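Local coordinates for L-arabinose ABC transporter, periplasmic L-arabinose-binding protein (Burkholderia thailandensis, PDB 4KZK), which binds beta-D-galactose and probably L-arabinose in the periplasm, and probably delivers such sugars to an ABC importer, at residues Q52-F57 and S121-L126; A219-F224 and E251-G256; A175-Q178 and A182-R185. All blocks are in the same frame, centred on the assembly; numbering follows the deposited sequence.

Interaction 1 (Q52-F57 and S121-L126). With GAL (beta-D-galactopyranose), chain B.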
ATOM      1  N   GLN A  52      -9.053   5.572   3.252  1.00  9.55           N
ATOM      2  CA  GLN A  52     -10.459   5.972   3.184  1.00 10.74           C
ATOM      3  C   GLN A  52     -11.339   4.739   2.914  1.00 11.25           C
ATOM      4  O   GLN A  52     -12.444   4.595   3.471  1.00 11.83           O
ATOM      5  CB  GLN A  52     -10.675   7.070   2.124  1.00 11.60           C
ATOM      6  CG  GLN A  52      -9.979   8.404   2.453  1.00 11.85           C
ATOM      7  CD  GLN A  52     -10.542   9.125   3.673  1.00 13.05           C
ATOM      8  OE1 GLN A  52     -11.662   8.861   4.100  1.00 14.64           O
ATOM      9  NE2 GLN A  52      -9.758  10.042   4.243  1.00 13.41           N
ATOM     10  N   ASP A  53     -10.859   3.825   2.079  1.00 11.01           N
ATOM     11  CA  ASP A  53     -11.611   2.608   1.785  1.00 11.95           C
ATOM     12  C   ASP A  53     -11.664   1.687   2.990  1.00 11.95           C
ATOM     13  O   ASP A  53     -12.720   1.107   3.278  1.00 12.61           O
ATOM     14  CB  ASP A  53     -11.013   1.836   0.605  1.00 12.14           C
ATOM     15  CG  ASP A  53     -11.169   2.552  -0.723  1.00 13.04           C
ATOM     16  OD1 ASP A  53     -12.038   3.444  -0.868  1.00 14.24           O
ATOM     17  OD2 ASP A  53     -10.434   2.194  -1.656  1.00 13.21           O
ATOM     18  N   GLU A  54     -10.545   1.534   3.693  1.00 11.05           N
ATOM     19  CA  GLU A  54     -10.574   0.771   4.954  1.00 11.33           C
ATOM     20  C   GLU A  54     -11.615   1.339   5.890  1.00 12.21           C
ATOM     21  O   GLU A  54     -12.404   0.574   6.469  1.00 13.26           O
ATOM     22  CB  GLU A  54      -9.201   0.806   5.622  1.00 10.38           C
ATOM     23  CG  GLU A  54      -8.200  -0.114   4.962  1.00 10.02           C
ATOM     24  CD  GLU A  54      -6.878  -0.154   5.705  1.00  9.35           C
ATOM     25  OE1 GLU A  54      -6.645   0.701   6.566  1.00  9.14           O
ATOM     26  OE2 GLU A  54      -6.056  -1.062   5.404  1.00  9.45           O
ATOM     27  N   TRP A  55     -11.616   2.662   6.056  1.00 12.41           N
ATOM     28  CA  TRP A  55     -12.583   3.340   6.943  1.00 13.43           C
ATOM     29  C   TRP A  55     -14.034   3.109   6.547  1.00 15.33           C
ATOM     30  O   TRP A  55     -14.883   2.917   7.424  1.00 16.49           O
ATOM     31  CB  TRP A  55     -12.312   4.839   7.020  1.00 13.10           C
ATOM     32  CG  TRP A  55     -11.252   5.251   8.036  1.00 12.44           C
ATOM     33  CD1 TRP A  55     -10.796   4.513   9.098  1.00 12.42           C
ATOM     34  CD2 TRP A  55     -10.613   6.524   8.132  1.00 12.49           C
ATOM     35  NE1 TRP A  55      -9.892   5.243   9.826  1.00 12.00           N
ATOM     36  CE2 TRP A  55      -9.756   6.481   9.252  1.00 11.97           C
ATOM     37  CE3 TRP A  55     -10.681   7.697   7.381  1.00 12.90           C
ATOM     38  CZ2 TRP A  55      -8.988   7.562   9.637  1.00 12.04           C
ATOM     39  CZ3 TRP A  55      -9.901   8.770   7.759  1.00 13.02           C
ATOM     40  CH2 TRP A  55      -9.074   8.705   8.877  1.00 12.36           C
ATOM     41  N   ARG A  56     -14.323   3.145   5.254  1.00 15.92           N
ATOM     42  CA  ARG A  56     -15.695   2.981   4.782  1.00 18.29           C
ATOM     43  C   ARG A  56     -16.180   1.574   5.135  1.00 18.69           C
ATOM     44  O   ARG A  56     -17.331   1.390   5.568  1.00 19.69           O
ATOM     45  CB  ARG A  56     -15.779   3.236   3.266  1.00 19.75           C
ATOM     46  CG  ARG A  56     -17.108   2.858   2.637  1.00 22.98           C
ATOM     47  CD  ARG A  56     -17.211   3.379   1.214  1.00 24.63           C
ATOM     48  NE  ARG A  56     -16.242   2.788   0.281  1.00 25.89           N
ATOM     49  CZ  ARG A  56     -16.503   1.797  -0.590  1.00 27.31           C
ATOM     50  NH1 ARG A  56     -17.698   1.214  -0.655  1.00 29.04           N
ATOM     51  NH2 ARG A  56     -15.537   1.369  -1.406  1.00 27.77           N
ATOM     52  N   PHE A  57     -15.321   0.577   4.967  1.00 17.68           N
ATOM     53  CA  PHE A  57     -15.693  -0.804   5.297  1.00 18.32           C
ATOM     54  C   PHE A  57     -15.706  -1.082   6.797  1.00 18.87           C
ATOM     55  O   PHE A  57     -16.549  -1.865   7.284  1.00 19.89           O
ATOM     56  CB  PHE A  57     -14.833  -1.795   4.516  1.00 17.46           C
ATOM     57  CG  PHE A  57     -15.227  -1.872   3.086  1.00 17.60           C
ATOM     58  CD1 PHE A  57     -16.445  -2.438   2.750  1.00 18.86           C
ATOM     59  CD2 PHE A  57     -14.447  -1.336   2.079  1.00 16.48           C
ATOM     60  CE1 PHE A  57     -16.858  -2.500   1.440  1.00 19.35           C
ATOM     61  CE2 PHE A  57     -14.867  -1.394   0.749  1.00 16.89           C
ATOM     62  CZ  PHE A  57     -16.079  -1.984   0.437  1.00 18.31           C
ATOM     63  N   SER A 121      -2.853  -4.565  14.251  1.00 11.71           N
ATOM     64  CA  SER A 121      -2.240  -3.769  13.174  1.00 10.69           C
ATOM     65  C   SER A 121      -2.811  -4.154  11.824  1.00 10.55           C
ATOM     66  O   SER A 121      -3.270  -5.290  11.604  1.00 11.27           O
ATOM     67  CB  SER A 121      -0.716  -3.920  13.170  1.00 10.97           C
ATOM     68  OG  SER A 121      -0.367  -5.264  13.030  1.00 11.63           O
ATOM     69  N   VAL A 122      -2.786  -3.196  10.913  1.00  9.44           N
ATOM     70  CA  VAL A 122      -3.220  -3.424   9.535  1.00  8.98           C
ATOM     71  C   VAL A 122      -2.200  -2.763   8.613  1.00  8.46           C
ATOM     72  O   VAL A 122      -1.689  -1.673   8.913  1.00  7.92           O
ATOM     73  CB  VAL A 122      -4.682  -2.945   9.314  1.00  9.02           C
ATOM     74  CG1 VAL A 122      -4.821  -1.444   9.454  1.00  8.66           C
ATOM     75  CG2 VAL A 122      -5.223  -3.449   7.990  1.00  9.13           C
ATOM     76  N   ASP A 123      -1.916  -3.455   7.509  1.00  8.38           N
ATOM     77  CA  ASP A 123      -1.023  -3.040   6.422  1.00  8.06           C
ATOM     78  C   ASP A 123       0.442  -3.117   6.782  1.00  8.44           C
ATOM     79  O   ASP A 123       1.162  -3.891   6.188  1.00  8.98           O
ATOM     80  CB  ASP A 123      -1.399  -1.663   5.879  1.00  7.66           C
ATOM     81  CG  ASP A 123      -2.857  -1.588   5.539  1.00  7.69           C
ATOM     82  OD1 ASP A 123      -3.298  -2.402   4.686  1.00  8.19           O
ATOM     83  OD2 ASP A 123      -3.589  -0.786   6.141  1.00  7.98           O
ATOM     84  N   ASP A 124       0.856  -2.338   7.774  1.00  8.27           N
ATOM     85  CA  ASP A 124       2.244  -2.173   8.131  1.00  8.99           C
ATOM     86  C   ASP A 124       2.459  -2.775   9.507  1.00  9.58           C
ATOM     87  O   ASP A 124       1.975  -2.252  10.504  1.00  9.80           O
ATOM     88  CB  ASP A 124       2.643  -0.714   8.126  1.00  8.73           C
ATOM     89  CG  ASP A 124       2.465  -0.023   6.767  1.00  8.60           C
ATOM     90  OD1 ASP A 124       2.036  -0.696   5.805  1.00  8.75           O
ATOM     91  OD2 ASP A 124       2.761   1.196   6.693  1.00  8.65           O
ATOM     92  N   GLN A 125       3.209  -3.874   9.561  1.00 10.68           N
ATOM     93  CA  GLN A 125       3.344  -4.651  10.790  1.00 11.91           C
ATOM     94  C   GLN A 125       4.276  -3.978  11.783  1.00 12.38           C
ATOM     95  O   GLN A 125       5.382  -3.570  11.431  1.00 12.38           O
ATOM     96  CB  GLN A 125       3.829  -6.082  10.470  1.00 13.36           C
ATOM     97  CG  GLN A 125       3.723  -7.034  11.652  1.00 14.89           C
ATOM     98  CD  GLN A 125       4.090  -8.466  11.281  1.00 16.77           C
ATOM     99  OE1 GLN A 125       4.807  -8.713  10.288  1.00 18.09           O
ATOM    100  NE2 GLN A 125       3.596  -9.414  12.061  1.00 18.10           N
ATOM    101  N   LEU A 126       3.839  -3.888  13.041  1.00 12.85           N
ATOM    102  CA  LEU A 126       4.636  -3.244  14.085  1.00 13.69           C
ATOM    103  C   LEU A 126       5.849  -4.127  14.432  1.00 15.52           C
ATOM    104  O   LEU A 126       5.752  -5.363  14.400  1.00 16.23           O
ATOM    105  CB  LEU A 126       3.771  -2.984  15.322  1.00 13.66           C
ATOM    106  CG  LEU A 126       2.573  -2.038  15.144  1.00 12.99           C
ATOM    107  CD1 LEU A 126       1.754  -1.997  16.426  1.00 13.58           C
ATOM    108  CD2 LEU A 126       3.020  -0.653  14.749  1.00 12.59           C
TER
HETATM  109  C1  GAL B 600       0.425   0.415   2.995  1.00  7.50           C
HETATM  110  C2  GAL B 600       0.379   1.482   1.904  1.00  7.29           C
HETATM  111  C3  GAL B 600      -1.055   1.554   1.361  1.00  6.83           C
HETATM  112  C4  GAL B 600      -1.512   0.165   0.923  1.00  6.84           C
HETATM  113  C5  GAL B 600      -1.387  -0.791   2.096  1.00  7.21           C
HETATM  114  C6  GAL B 600      -1.769  -2.213   1.707  1.00  7.36           C
HETATM  115  O1  GAL B 600       1.776   0.283   3.393  1.00  7.68           O
HETATM  116  O2  GAL B 600       0.759   2.713   2.474  1.00  7.86           O
HETATM  117  O3  GAL B 600      -1.157   2.492   0.282  1.00  6.75           O
HETATM  118  O4  GAL B 600      -0.778  -0.277  -0.193  1.00  6.31           O
HETATM  119  O5  GAL B 600      -0.024  -0.834   2.492  1.00  7.66           O
HETATM  120  O6  GAL B 600      -1.642  -3.090   2.814  1.00  7.64           O
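The carboxylates of E54 and D123 meet from opposite directions, their planes only 14° apart, and E54 OE2 lies 2.6 Å from D123 OD2. Two oxygens this close suggest that one of the acids holds a proton, an arrangement that buried surroundings would favour. The reach comes from E54, whose CG stands beside the backbone N and whose chain runs straight on from there (chi2 -175°), so that a glutamate spans the gap from the helix. The V122 methyls meet the E54 carboxylate end-on, with CG2 3.6 Å from E54 OE2; this branched apolar residue at the end of the strand offers it no polar partner.

D123 then turns to the sugar. It occupies the middle of a classic gamma turn (phi 74°), closed by a weak bond from D124 N to V122 O at 2.9 Å, and this sharp bend lets two successive aspartates face the ligand. D123 OD1 accepts from O6 of beta-D-galactopyranose at 2.6 Å, and D124 OD1 accepts from O1 at 2.6 Å. A carboxylate is a strong acceptor for a sugar hydroxyl, and the short aspartate holds it close to the turn. Neither acts alone: W50 NE1 and H294 ND1 are also hydrogen-bonded to D123 OD1, while K44 forms a salt bridge with D124 OD2. E54 is thus a second-shell residue that flanks D123.

Helix 49-65 packs here against the C-terminal end of strand 118-122 in one lobe of the periplasmic binding protein fold. F41 of strand 38-43 and C98 of strand 94-98 adjoin the same cluster, and H294 of helix 291-308 touches E54.

Interaction 2 (A219-F224 and E251-G256)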
ATOM      1  N   ALA A 219      12.117  11.569  -6.315  1.00 13.26           N
ATOM      2  CA  ALA A 219      13.081  10.509  -6.562  1.00 13.25           C
ATOM      3  C   ALA A 219      13.148  10.120  -8.034  1.00 13.40           C
ATOM      4  O   ALA A 219      14.213   9.846  -8.558  1.00 13.54           O
ATOM      5  CB  ALA A 219      12.760   9.307  -5.706  1.00 12.73           C
ATOM      6  N   ALA A 220      12.004  10.089  -8.708  1.00 12.95           N
ATOM      7  CA  ALA A 220      11.988   9.704 -10.130  1.00 13.50           C
ATOM      8  C   ALA A 220      12.746  10.720 -10.973  1.00 14.56           C
ATOM      9  O   ALA A 220      13.521  10.336 -11.844  1.00 15.14           O
ATOM     10  CB  ALA A 220      10.564   9.523 -10.636  1.00 13.02           C
ATOM     11  N   ASN A 221      12.539  12.005 -10.696  1.00 15.43           N
ATOM     12  CA  ASN A 221      13.201  13.056 -11.452  1.00 16.87           C
ATOM     13  C   ASN A 221      14.716  12.962 -11.322  1.00 17.50           C
ATOM     14  O   ASN A 221      15.430  13.159 -12.307  1.00 18.51           O
ATOM     15  CB  ASN A 221      12.694  14.432 -11.038  1.00 17.85           C
ATOM     16  CG  ASN A 221      11.484  14.857 -11.841  1.00 18.56           C
ATOM     17  OD1 ASN A 221      11.398  14.563 -13.037  1.00 20.12           O
ATOM     18  ND2 ASN A 221      10.546  15.545 -11.202  1.00 19.35           N
ATOM     19  N   ILE A 222      15.193  12.630 -10.126  1.00 17.53           N
ATOM     20  CA  ILE A 222      16.627  12.431  -9.925  1.00 18.17           C
ATOM     21  C   ILE A 222      17.138  11.287 -10.804  1.00 18.75           C
ATOM     22  O   ILE A 222      18.189  11.395 -11.441  1.00 19.69           O
ATOM     23  CB  ILE A 222      16.978  12.178  -8.439  1.00 18.30           C
ATOM     24  CG1 ILE A 222      16.783  13.469  -7.642  1.00 18.73           C
ATOM     25  CG2 ILE A 222      18.413  11.659  -8.292  1.00 18.72           C
ATOM     26  CD1 ILE A 222      16.909  13.326  -6.139  1.00 18.92           C
ATOM     27  N   ALA A 223      16.379  10.200 -10.858  1.00 17.71           N
ATOM     28  CA  ALA A 223      16.771   9.034 -11.640  1.00 18.05           C
ATOM     29  C   ALA A 223      16.734   9.303 -13.143  1.00 18.67           C
ATOM     30  O   ALA A 223      17.636   8.884 -13.878  1.00 19.30           O
ATOM     31  CB  ALA A 223      15.861   7.860 -11.305  1.00 17.34           C
ATOM     32  N   PHE A 224      15.670   9.955 -13.616  1.00 18.74           N
ATOM     33  CA  PHE A 224      15.567  10.247 -15.053  1.00 19.80           C
ATOM     34  C   PHE A 224      16.715  11.123 -15.512  1.00 21.22           C
ATOM     35  O   PHE A 224      17.275  10.913 -16.593  1.00 21.48           O
ATOM     36  CB  PHE A 224      14.246  10.929 -15.393  1.00 19.61           C
ATOM     37  CG  PHE A 224      13.038  10.047 -15.249  1.00 18.40           C
ATOM     38  CD1 PHE A 224      13.034   8.756 -15.769  1.00 18.29           C
ATOM     39  CD2 PHE A 224      11.878  10.515 -14.619  1.00 18.08           C
ATOM     40  CE1 PHE A 224      11.927   7.939 -15.644  1.00 17.71           C
ATOM     41  CE2 PHE A 224      10.759   9.690 -14.498  1.00 17.44           C
ATOM     42  CZ  PHE A 224      10.789   8.402 -15.018  1.00 17.70           C
ATOM     43  N   GLU A 251       6.330  12.378 -17.395  1.00 14.94           N
ATOM     44  CA  GLU A 251       5.618  13.276 -18.289  1.00 16.01           C
ATOM     45  C   GLU A 251       6.332  14.623 -18.421  1.00 17.47           C
ATOM     46  O   GLU A 251       6.447  15.186 -19.535  1.00 18.81           O
ATOM     47  CB  GLU A 251       4.178  13.470 -17.821  1.00 15.37           C
ATOM     48  CG  GLU A 251       3.315  12.223 -17.990  1.00 14.58           C
ATOM     49  CD  GLU A 251       2.013  12.309 -17.220  1.00 14.22           C
ATOM     50  OE1 GLU A 251       1.789  13.331 -16.537  1.00 14.70           O
ATOM     51  OE2 GLU A 251       1.216  11.364 -17.304  1.00 13.23           O
ATOM     52  N   GLY A 252       6.830  15.131 -17.296  1.00 18.08           N
ATOM     53  CA  GLY A 252       7.576  16.388 -17.268  1.00 19.95           C
ATOM     54  C   GLY A 252       8.878  16.354 -18.057  1.00 21.55           C
ATOM     55  O   GLY A 252       9.403  17.399 -18.422  1.00 22.60           O
ATOM     56  N   ARG A 253       9.395  15.149 -18.305  1.00 22.56           N
ATOM     57  CA  ARG A 253      10.631  14.946 -19.074  1.00 24.19           C
ATOM     58  C   ARG A 253      10.449  14.337 -20.466  1.00 23.74           C
ATOM     59  O   ARG A 253      11.403  13.777 -21.023  1.00 24.66           O
ATOM     60  CB  ARG A 253      11.522  13.985 -18.317  1.00 25.28           C
ATOM     61  CG  ARG A 253      11.715  14.300 -16.863  1.00 27.12           C
ATOM     62  CD  ARG A 253      12.921  13.529 -16.418  1.00 28.71           C
ATOM     63  NE  ARG A 253      14.160  14.216 -16.772  1.00 31.97           N
ATOM     64  CZ  ARG A 253      14.845  14.992 -15.937  1.00 33.02           C
ATOM     65  NH1 ARG A 253      15.962  15.574 -16.347  1.00 34.46           N
ATOM     66  NH2 ARG A 253      14.422  15.174 -14.684  1.00 33.38           N
ATOM     67  N   GLY A 254       9.246  14.399 -21.014  1.00 22.83           N
ATOM     68  CA  GLY A 254       8.996  13.859 -22.340  1.00 22.79           C
ATOM     69  C   GLY A 254       8.926  12.348 -22.424  1.00 21.89           C
ATOM     70  O   GLY A 254       9.047  11.797 -23.509  1.00 22.80           O
ATOM     71  N   ILE A 255       8.727  11.681 -21.289  1.00 19.94           N
ATOM     72  CA  ILE A 255       8.497  10.235 -21.251  1.00 19.37           C
ATOM     73  C   ILE A 255       7.015  10.030 -20.987  1.00 18.82           C
ATOM     74  O   ILE A 255       6.576   9.972 -19.826  1.00 18.36           O
ATOM     75  CB  ILE A 255       9.292   9.549 -20.126  1.00 18.70           C
ATOM     76  CG1 ILE A 255      10.774   9.923 -20.204  1.00 19.23           C
ATOM     77  CG2 ILE A 255       9.133   8.035 -20.213  1.00 18.46           C
ATOM     78  CD1 ILE A 255      11.513   9.690 -18.911  1.00 19.07           C
ATOM     79  N   GLY A 256       6.255   9.924 -22.069  1.00 19.41           N
ATOM     80  CA  GLY A 256       4.815   9.769 -21.983  1.00 19.05           C
ATOM     81  C   GLY A 256       4.357   8.337 -22.123  1.00 18.39           C
ATOM     82  O   GLY A 256       5.148   7.405 -22.037  1.00 17.95           O
TER
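F224 and I255 form the tight part of this contact. The I255 methyl CD1 sits over one face of the ring, 3.8 Å from its centroid and 20° off the normal, a CH-pi contact displaced toward the CD1-CE1 side, with F224 CD1 3.6 Å away. The extended outer branch of I255 (chi2 160°) carries that methyl to the ring, and a flat buried aromatic gives it a broad apolar surface.

Toward solvent the contact becomes looser and polar. R253 bends at chi3 (82°) and brings NH2 to N221 OD1 at 3.5 Å, a weak hydrogen bond in which the oxygen lies in the guanidinium plane, at its edge. A long, flexible arginine suits this solvent side. Between the two regions the chain turns at G254, whose positive phi makes it the C-prime residue of a Schellman motif; its N reaches E251 O at 3.3 Å, and the helix ends there.

The contact joins helix 213-226 to the C-terminal end of helix 240-252. A249 of that helix packs against N221 and F224. F224 also touches L172 of strand 170-175 and M260 of strand 260-264, the latter touched by I255 as well, and W233 meets F224 edge-to-face.

Interaction 3 (A175-Q178 and A182-R185). With GAL (beta-D-galactopyranose), chain B.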
ATOM      1  N   ALA A 175      11.871   3.252  -4.336  1.00 12.85           N
ATOM      2  CA  ALA A 175      12.234   2.457  -3.171  1.00 13.20           C
ATOM      3  C   ALA A 175      11.961   3.161  -1.854  1.00 13.32           C
ATOM      4  O   ALA A 175      12.278   4.346  -1.674  1.00 14.02           O
ATOM      5  CB  ALA A 175      13.700   2.093  -3.244  1.00 13.82           C
ATOM      6  N   TYR A 176      11.397   2.411  -0.922  1.00 12.77           N
ATOM      7  CA  TYR A 176      11.253   2.865   0.451  1.00 12.98           C
ATOM      8  C   TYR A 176      11.582   1.642   1.303  1.00 13.84           C
ATOM      9  O   TYR A 176      10.724   1.089   2.013  1.00 13.35           O
ATOM     10  CB  TYR A 176       9.861   3.414   0.712  1.00 12.84           C
ATOM     11  CG  TYR A 176       9.741   4.177   2.000  1.00 13.02           C
ATOM     12  CD1 TYR A 176      10.278   5.447   2.129  1.00 13.43           C
ATOM     13  CD2 TYR A 176       9.010   3.678   3.067  1.00 12.92           C
ATOM     14  CE1 TYR A 176      10.134   6.177   3.289  1.00 13.89           C
ATOM     15  CE2 TYR A 176       8.866   4.406   4.241  1.00 13.45           C
ATOM     16  CZ  TYR A 176       9.433   5.659   4.348  1.00 14.02           C
ATOM     17  OH  TYR A 176       9.308   6.403   5.502  1.00 15.48           O
ATOM     18  N   ASP A 177      12.839   1.228   1.180  1.00 14.88           N
ATOM     19  CA  ASP A 177      13.283  -0.069   1.675  1.00 15.78           C
ATOM     20  C   ASP A 177      13.308  -0.196   3.195  1.00 16.25           C
ATOM     21  O   ASP A 177      13.423  -1.309   3.712  1.00 16.79           O
ATOM     22  CB  ASP A 177      14.663  -0.424   1.112  1.00 16.73           C
ATOM     23  CG  ASP A 177      14.618  -0.833  -0.358  1.00 16.91           C
ATOM     24  OD1 ASP A 177      13.531  -0.984  -0.942  1.00 16.21           O
ATOM     25  OD2 ASP A 177      15.689  -1.038  -0.946  1.00 18.94           O
ATOM     26  N   GLN A 178      13.179   0.923   3.905  1.00 16.24           N
ATOM     27  CA  GLN A 178      13.119   0.877   5.369  1.00 17.07           C
ATOM     28  C   GLN A 178      11.836   0.216   5.901  1.00 16.76           C
ATOM     29  O   GLN A 178      11.776  -0.183   7.070  1.00 17.62           O
ATOM     30  CB  GLN A 178      13.244   2.277   5.938  1.00 17.93           C
ATOM     31  CG  GLN A 178      12.042   3.156   5.632  1.00 18.71           C
ATOM     32  CD  GLN A 178      12.313   4.613   5.892  1.00 20.33           C
ATOM     33  OE1 GLN A 178      12.992   5.301   5.104  1.00 21.51           O
ATOM     34  NE2 GLN A 178      11.752   5.115   6.975  1.00 22.04           N
ATOM     35  N   ALA A 182       7.045  -2.552   1.884  1.00 10.09           N
ATOM     36  CA  ALA A 182       7.418  -1.818   0.679  1.00  9.91           C
ATOM     37  C   ALA A 182       8.596  -2.459  -0.043  1.00 10.55           C
ATOM     38  O   ALA A 182       8.597  -2.569  -1.266  1.00 10.64           O
ATOM     39  CB  ALA A 182       7.726  -0.354   1.011  1.00  9.97           C
ATOM     40  N   ARG A 183       9.621  -2.863   0.709  1.00 11.55           N
ATOM     41  CA  ARG A 183      10.765  -3.542   0.143  1.00 13.04           C
ATOM     42  C   ARG A 183      10.343  -4.826  -0.567  1.00 12.67           C
ATOM     43  O   ARG A 183      10.804  -5.118  -1.658  1.00 12.83           O
ATOM     44  CB  ARG A 183      11.799  -3.864   1.225  1.00 15.16           C
ATOM     45  CG  ARG A 183      13.119  -4.410   0.677  1.00 17.55           C
ATOM     46  CD  ARG A 183      14.031  -5.006   1.750  1.00 20.37           C
ATOM     47  NE  ARG A 183      13.495  -6.270   2.268  1.00 23.37           N
ATOM     48  CZ  ARG A 183      13.522  -7.441   1.615  1.00 24.98           C
ATOM     49  NH1 ARG A 183      14.100  -7.564   0.411  1.00 25.83           N
ATOM     50  NH2 ARG A 183      12.979  -8.515   2.174  1.00 26.50           N
ATOM     51  N   GLU A 184       9.446  -5.593   0.045  1.00 12.61           N
ATOM     52  CA  GLU A 184       9.041  -6.872  -0.547  1.00 13.32           C
ATOM     53  C   GLU A 184       8.264  -6.677  -1.858  1.00 12.13           C
ATOM     54  O   GLU A 184       8.451  -7.443  -2.828  1.00 11.94           O
ATOM     55  CB  GLU A 184       8.215  -7.679   0.454  1.00 14.73           C
ATOM     56  CG  GLU A 184       9.031  -8.176   1.642  1.00 16.85           C
ATOM     57  CD  GLU A 184       8.187  -8.580   2.845  1.00 18.70           C
ATOM     58  OE1 GLU A 184       6.959  -8.779   2.701  1.00 20.24           O
ATOM     59  OE2 GLU A 184       8.765  -8.723   3.950  1.00 22.19           O
ATOM     60  N   ARG A 185       7.418  -5.647  -1.907  1.00 11.05           N
ATOM     61  CA  ARG A 185       6.653  -5.326  -3.112  1.00 10.39           C
ATOM     62  C   ARG A 185       7.578  -5.011  -4.264  1.00 10.52           C
ATOM     63  O   ARG A 185       7.361  -5.506  -5.372  1.00 10.43           O
ATOM     64  CB  ARG A 185       5.729  -4.125  -2.878  1.00  9.63           C
ATOM     65  CG  ARG A 185       4.636  -4.393  -1.877  1.00  9.39           C
ATOM     66  CD  ARG A 185       3.997  -3.117  -1.368  1.00  8.88           C
ATOM     67  NE  ARG A 185       3.348  -3.344  -0.083  1.00  8.76           N
ATOM     68  CZ  ARG A 185       2.301  -2.643   0.369  1.00  8.54           C
ATOM     69  NH1 ARG A 185       1.777  -1.682  -0.375  1.00  8.25           N
ATOM     70  NH2 ARG A 185       1.785  -2.890   1.569  1.00  8.92           N
TER
HETATM   71  C1  GAL B 600       0.425   0.415   2.995  1.00  7.50           C
HETATM   72  C2  GAL B 600       0.379   1.482   1.904  1.00  7.29           C
HETATM   73  C3  GAL B 600      -1.055   1.554   1.361  1.00  6.83           C
HETATM   74  C4  GAL B 600      -1.512   0.165   0.923  1.00  6.84           C
HETATM   75  C5  GAL B 600      -1.387  -0.791   2.096  1.00  7.21           C
HETATM   76  C6  GAL B 600      -1.769  -2.213   1.707  1.00  7.36           C
HETATM   77  O1  GAL B 600       1.776   0.283   3.393  1.00  7.68           O
HETATM   78  O2  GAL B 600       0.759   2.713   2.474  1.00  7.86           O
HETATM   79  O3  GAL B 600      -1.157   2.492   0.282  1.00  6.75           O
HETATM   80  O4  GAL B 600      -0.778  -0.277  -0.193  1.00  6.31           O
HETATM   81  O5  GAL B 600      -0.024  -0.834   2.492  1.00  7.66           O
HETATM   82  O6  GAL B 600      -1.642  -3.090   2.814  1.00  7.64           O
HETATM   83  O   HOH W   1      11.011  -0.474  -1.551  1.00 15.77           O
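Van der Waals contacts between Y176 and A182 and between D177 and R183 bring the loop after strand 170-175 against the first turn of helix 180-195. The A182 methyl lies 3.5 Å from Y176 O and 4.3 Å from Y176 CB; its small side chain allows the backbone to come close. Nearby, the aliphatic part of R183 runs across the D177 carboxylate at about a right angle, with CG 3.8 Å from OD1, before bending away at chi3.

Water-mediated bonding supplies the polar link. One water accepts from Y176 N at 3.0 Å and donates to D177 OD1 at 2.6 Å, and more weakly to A182 O, joining the loop to the helix through two backbone groups and one carboxylate oxygen. D177 OD1 also forms a salt bridge with R173.

The segments make up the beta-alpha turn between strand 170-175 and helix 180-195, one of the Rossmann-like units of a periplasmic binding protein lobe, in which such turns line the cleft.

Ligand binding falls to R185, on the same helix. Its chain is extended from CG to NE (chi3 -158°), which carries the guanidinium to the sugar. NH1 donates to GAL O4 at 2.9 Å. NH2 donates to GAL O5, also at 2.9 Å, and this bond is fairly straight at 159°. The guanidinium meets the sugar at its edge, with O5 near its plane, and the two bonds set the rotation of the guanidinium, while S238 O accepts from NH1 and T181 OG1 pairs with NH2.

From the N terminus, interaction 1 comes first, closing a span of 63 residues that runs from helix 49-65 through several strands and helices to the end of strand 118-122. Interaction 3 follows, a short closure with three residues between its segments, where strand 170-175 passes into helix 180-195. Interaction 2 comes last, closing 26 residues between helix 213-226 and the end of helix 240-252. The three are in series, so none nests in or crosses another. Interactions 1 and 3, with nearest atoms about 5 Å apart, both touch the galactose, from opposite lobes. Interaction 2, centred about 21 Å from the centre of interaction 3, ties helices of that second lobe away from the sugar.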